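Local coordinates for protein TadZ (Pseudomonas aeruginosa, PDB 4LDA) that forms the CheY-like receiver domain at the N-terminus of a pilus assembly protein, which as a whole may bind and hydrolyse ATP, at residues Thr10-Glu15 with Ile104-Arg109. Sequence-based numbering, arbitrary orientation.
Sequences TQHPGE and ITYGAR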
ATOM      1  N   THR A  10      -5.967  -0.537  -6.153  1.00 57.97           N
ATOM      2  CA  THR A  10      -6.164  -1.920  -6.575  1.00 57.51           C
ATOM      3  C   THR A  10      -6.414  -1.961  -8.062  1.00 64.34           C
ATOM      4  O   THR A  10      -6.910  -0.971  -8.625  1.00 66.17           O
ATOM      5  CB  THR A  10      -7.326  -2.542  -5.784  1.00 60.54           C
ATOM      6  OG1 THR A  10      -8.495  -1.719  -5.926  1.00 66.22           O
ATOM      7  CG2 THR A  10      -6.992  -2.714  -4.305  1.00 52.29           C
ATOM      8  N   GLN A  11      -6.074  -3.088  -8.718  1.00 60.65           N
ATOM      9  CA  GLN A  11      -6.330  -3.145 -10.151  1.00 63.00           C
ATOM     10  C   GLN A  11      -7.570  -4.051 -10.443  1.00 70.34           C
ATOM     11  O   GLN A  11      -8.012  -4.105 -11.595  1.00 72.21           O
ATOM     12  CB  GLN A  11      -5.103  -3.531 -10.993  1.00 64.42           C
ATOM     13  CG  GLN A  11      -4.322  -4.760 -10.632  1.00 71.24           C
ATOM     14  CD  GLN A  11      -2.973  -4.753 -11.343  1.00 81.38           C
ATOM     15  OE1 GLN A  11      -2.755  -4.062 -12.355  1.00 71.14           O
ATOM     16  NE2 GLN A  11      -2.035  -5.550 -10.838  1.00 75.66           N
ATOM     17  N   HIS A  12      -8.210  -4.627  -9.395  1.00 66.90           N
ATOM     18  CA  HIS A  12      -9.485  -5.339  -9.521  1.00 67.54           C
ATOM     19  C   HIS A  12     -10.192  -5.370  -8.129  1.00 66.84           C
ATOM     20  O   HIS A  12      -9.522  -5.289  -7.098  1.00 63.02           O
ATOM     21  CB  HIS A  12      -9.357  -6.737 -10.156  1.00 69.80           C
ATOM     22  CG  HIS A  12      -8.699  -7.766  -9.318  1.00 72.40           C
ATOM     23  ND1 HIS A  12      -9.440  -8.598  -8.501  1.00 74.12           N
ATOM     24  CD2 HIS A  12      -7.395  -8.123  -9.254  1.00 73.43           C
ATOM     25  CE1 HIS A  12      -8.563  -9.410  -7.938  1.00 72.43           C
ATOM     26  NE2 HIS A  12      -7.319  -9.167  -8.367  1.00 72.29           N
ATOM     27  N   PRO A  13     -11.556  -5.405  -8.105  1.00 64.68           N
ATOM     28  CA  PRO A  13     -12.300  -5.311  -6.822  1.00 63.52           C
ATOM     29  C   PRO A  13     -12.009  -6.412  -5.792  1.00 67.14           C
ATOM     30  O   PRO A  13     -12.158  -6.157  -4.589  1.00 65.51           O
ATOM     31  CB  PRO A  13     -13.770  -5.421  -7.254  1.00 66.37           C
ATOM     32  CG  PRO A  13     -13.783  -4.998  -8.659  1.00 71.66           C
ATOM     33  CD  PRO A  13     -12.490  -5.433  -9.252  1.00 67.28           C
ATOM     34  N   GLY A  14     -11.634  -7.610  -6.262  1.00 64.04           N
ATOM     35  CA  GLY A  14     -11.306  -8.735  -5.394  1.00 61.80           C
ATOM     36  C   GLY A  14     -10.183  -8.410  -4.430  1.00 62.00           C
ATOM     37  O   GLY A  14     -10.175  -8.896  -3.298  1.00 62.52           O
ATOM     38  N   GLU A  15      -9.237  -7.570  -4.866  1.00 55.80           N
ATOM     39  CA  GLU A  15      -8.109  -7.116  -4.049  1.00 53.48           C
ATOM     40  C   GLU A  15      -8.585  -6.201  -2.933  1.00 57.94           C
ATOM     41  O   GLU A  15      -8.137  -6.350  -1.807  1.00 58.69           O
ATOM     42  CB  GLU A  15      -7.061  -6.388  -4.894  1.00 54.54           C
ATOM     43  CG  GLU A  15      -6.280  -7.256  -5.855  1.00 64.28           C
ATOM     44  CD  GLU A  15      -5.338  -6.473  -6.753  1.00 81.51           C
ATOM     45  OE1 GLU A  15      -5.662  -5.314  -7.091  1.00 70.11           O
ATOM     46  OE2 GLU A  15      -4.288  -7.031  -7.143  1.00 78.71           O
ATOM     47  N   ILE A 104       3.375  -8.017  -0.895  1.00 52.30           N
ATOM     48  CA  ILE A 104       2.480  -9.114  -0.522  1.00 51.67           C
ATOM     49  C   ILE A 104       1.788  -9.620  -1.783  1.00 54.60           C
ATOM     50  O   ILE A 104       1.683  -8.897  -2.771  1.00 51.94           O
ATOM     51  CB  ILE A 104       1.456  -8.717   0.595  1.00 54.01           C
ATOM     52  CG1 ILE A 104       0.669  -7.439   0.224  1.00 53.31           C
ATOM     53  CG2 ILE A 104       2.193  -8.546   1.943  1.00 56.76           C
ATOM     54  CD1 ILE A 104      -0.471  -7.037   1.150  1.00 60.67           C
ATOM     55  N   THR A 105       1.372 -10.878  -1.764  1.00 52.84           N
ATOM     56  CA  THR A 105       0.663 -11.458  -2.895  1.00 53.51           C
ATOM     57  C   THR A 105      -0.816 -11.515  -2.526  1.00 55.81           C
ATOM     58  O   THR A 105      -1.188 -11.895  -1.411  1.00 53.62           O
ATOM     59  CB  THR A 105       1.238 -12.829  -3.324  1.00 63.39           C
ATOM     60  OG1 THR A 105       2.602 -12.649  -3.682  1.00 66.27           O
ATOM     61  CG2 THR A 105       0.505 -13.444  -4.525  1.00 64.56           C
ATOM     62  N   TYR A 106      -1.650 -11.090  -3.487  1.00 52.80           N
ATOM     63  CA  TYR A 106      -3.097 -11.120  -3.373  1.00 51.94           C
ATOM     64  C   TYR A 106      -3.569 -12.529  -3.042  1.00 56.70           C
ATOM     65  O   TYR A 106      -3.178 -13.481  -3.708  1.00 57.82           O
ATOM     66  CB  TYR A 106      -3.732 -10.617  -4.670  1.00 52.43           C
ATOM     67  CG  TYR A 106      -5.200 -10.917  -4.791  1.00 52.09           C
ATOM     68  CD1 TYR A 106      -6.115 -10.380  -3.892  1.00 53.66           C
ATOM     69  CD2 TYR A 106      -5.688 -11.679  -5.844  1.00 53.51           C
ATOM     70  CE1 TYR A 106      -7.474 -10.663  -3.993  1.00 55.28           C
ATOM     71  CE2 TYR A 106      -7.043 -11.959  -5.964  1.00 55.48           C
ATOM     72  CZ  TYR A 106      -7.937 -11.429  -5.048  1.00 61.35           C
ATOM     73  OH  TYR A 106      -9.276 -11.689  -5.157  1.00 63.12           O
ATOM     74  N   GLY A 107      -4.360 -12.653  -1.992  1.00 52.75           N
ATOM     75  CA  GLY A 107      -4.865 -13.941  -1.542  1.00 53.22           C
ATOM     76  C   GLY A 107      -4.075 -14.526  -0.393  1.00 58.97           C
ATOM     77  O   GLY A 107      -4.291 -15.681  -0.010  1.00 61.56           O
ATOM     78  N   ALA A 108      -3.135 -13.754   0.148  1.00 54.59           N
ATOM     79  CA  ALA A 108      -2.347 -14.195   1.302  1.00 54.18           C
ATOM     80  C   ALA A 108      -3.242 -14.250   2.546  1.00 58.11           C
ATOM     81  O   ALA A 108      -4.228 -13.524   2.610  1.00 55.97           O
ATOM     82  CB  ALA A 108      -1.171 -13.262   1.520  1.00 54.11           C
ATOM     83  N   ARG A 109      -2.922 -15.106   3.528  1.00 55.82           N
ATOM     84  CA  ARG A 109      -3.700 -15.225   4.771  1.00 55.30           C
ATOM     85  C   ARG A 109      -3.903 -13.854   5.422  1.00 60.57           C
ATOM     86  O   ARG A 109      -2.990 -13.020   5.380  1.00 61.56           O
ATOM     87  CB  ARG A 109      -2.992 -16.175   5.763  1.00 54.32           C
ATOM     88  CG  ARG A 109      -2.977 -17.605   5.297  1.00 69.61           C
ATOM     89  CD  ARG A 109      -2.223 -18.502   6.247  1.00 98.30           C
ATOM     90  NE  ARG A 109      -2.182 -19.875   5.741  1.00117.46           N
ATOM     91  CZ  ARG A 109      -1.585 -20.887   6.360  1.00136.48           C
ATOM     92  NH1 ARG A 109      -0.966 -20.695   7.519  1.00126.95           N
ATOM     93  NH2 ARG A 109      -1.602 -22.101   5.825  1.00123.11           N
TER
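Y106, on the loop between strand 102-104 and helix 110-121, lies across from the first turn of helix 13-22, its CA 6.5 Å from that of E15, with no clear hydrogen bond joining the two backbones. Y106 makes every close contact between the two segments. H12 points an edge at one face of its ring in a T-shaped stack, the ring centroids 4.8 Å apart and the planes at 85°; H12 CE1 comes within 3.6 Å of Y106 CE2. To the same face E15 adds its CG, 4.0 Å from the Y106 ring centroid and 24° off the ring normal, a CH-pi contact on the CD1 side, while H12 NE2 sits toward CD2 and CE2. CG of Y106 stands anti to its backbone N (chi1 166°), which carries the ring out over the helix start. There the ring edge meets backbone: Y106 CE1 lies 3.3 Å from G14 O, and the absence of a side chain at G14 leaves room for the tyrosine hydroxyl.

In the parallel five-stranded receiver fold, with strand order 2-1-3-4-5, both segments follow the C-terminal ends of strands, and the contact joins the loop after the fifth strand to the end of the first strand's loop and the first turn of helix 13-22. Y106 and G107, the latter at a positive phi, are the central residues of the type II turn T105-A108, and W18 of helix 13-22 meets the Y106 ring edge-to-face and bonds through NE1 to A108 O.

Beyond CG, the extended side chain of the buried E15 carries its carboxylate toward Q11. OE1 accepts a hydrogen bond from the backbone N-H of Q11 (Q11 N to E15 OE1 2.8 Å), and OE2 hydrogen-bonds to S55 OG, so that both oxygens are held.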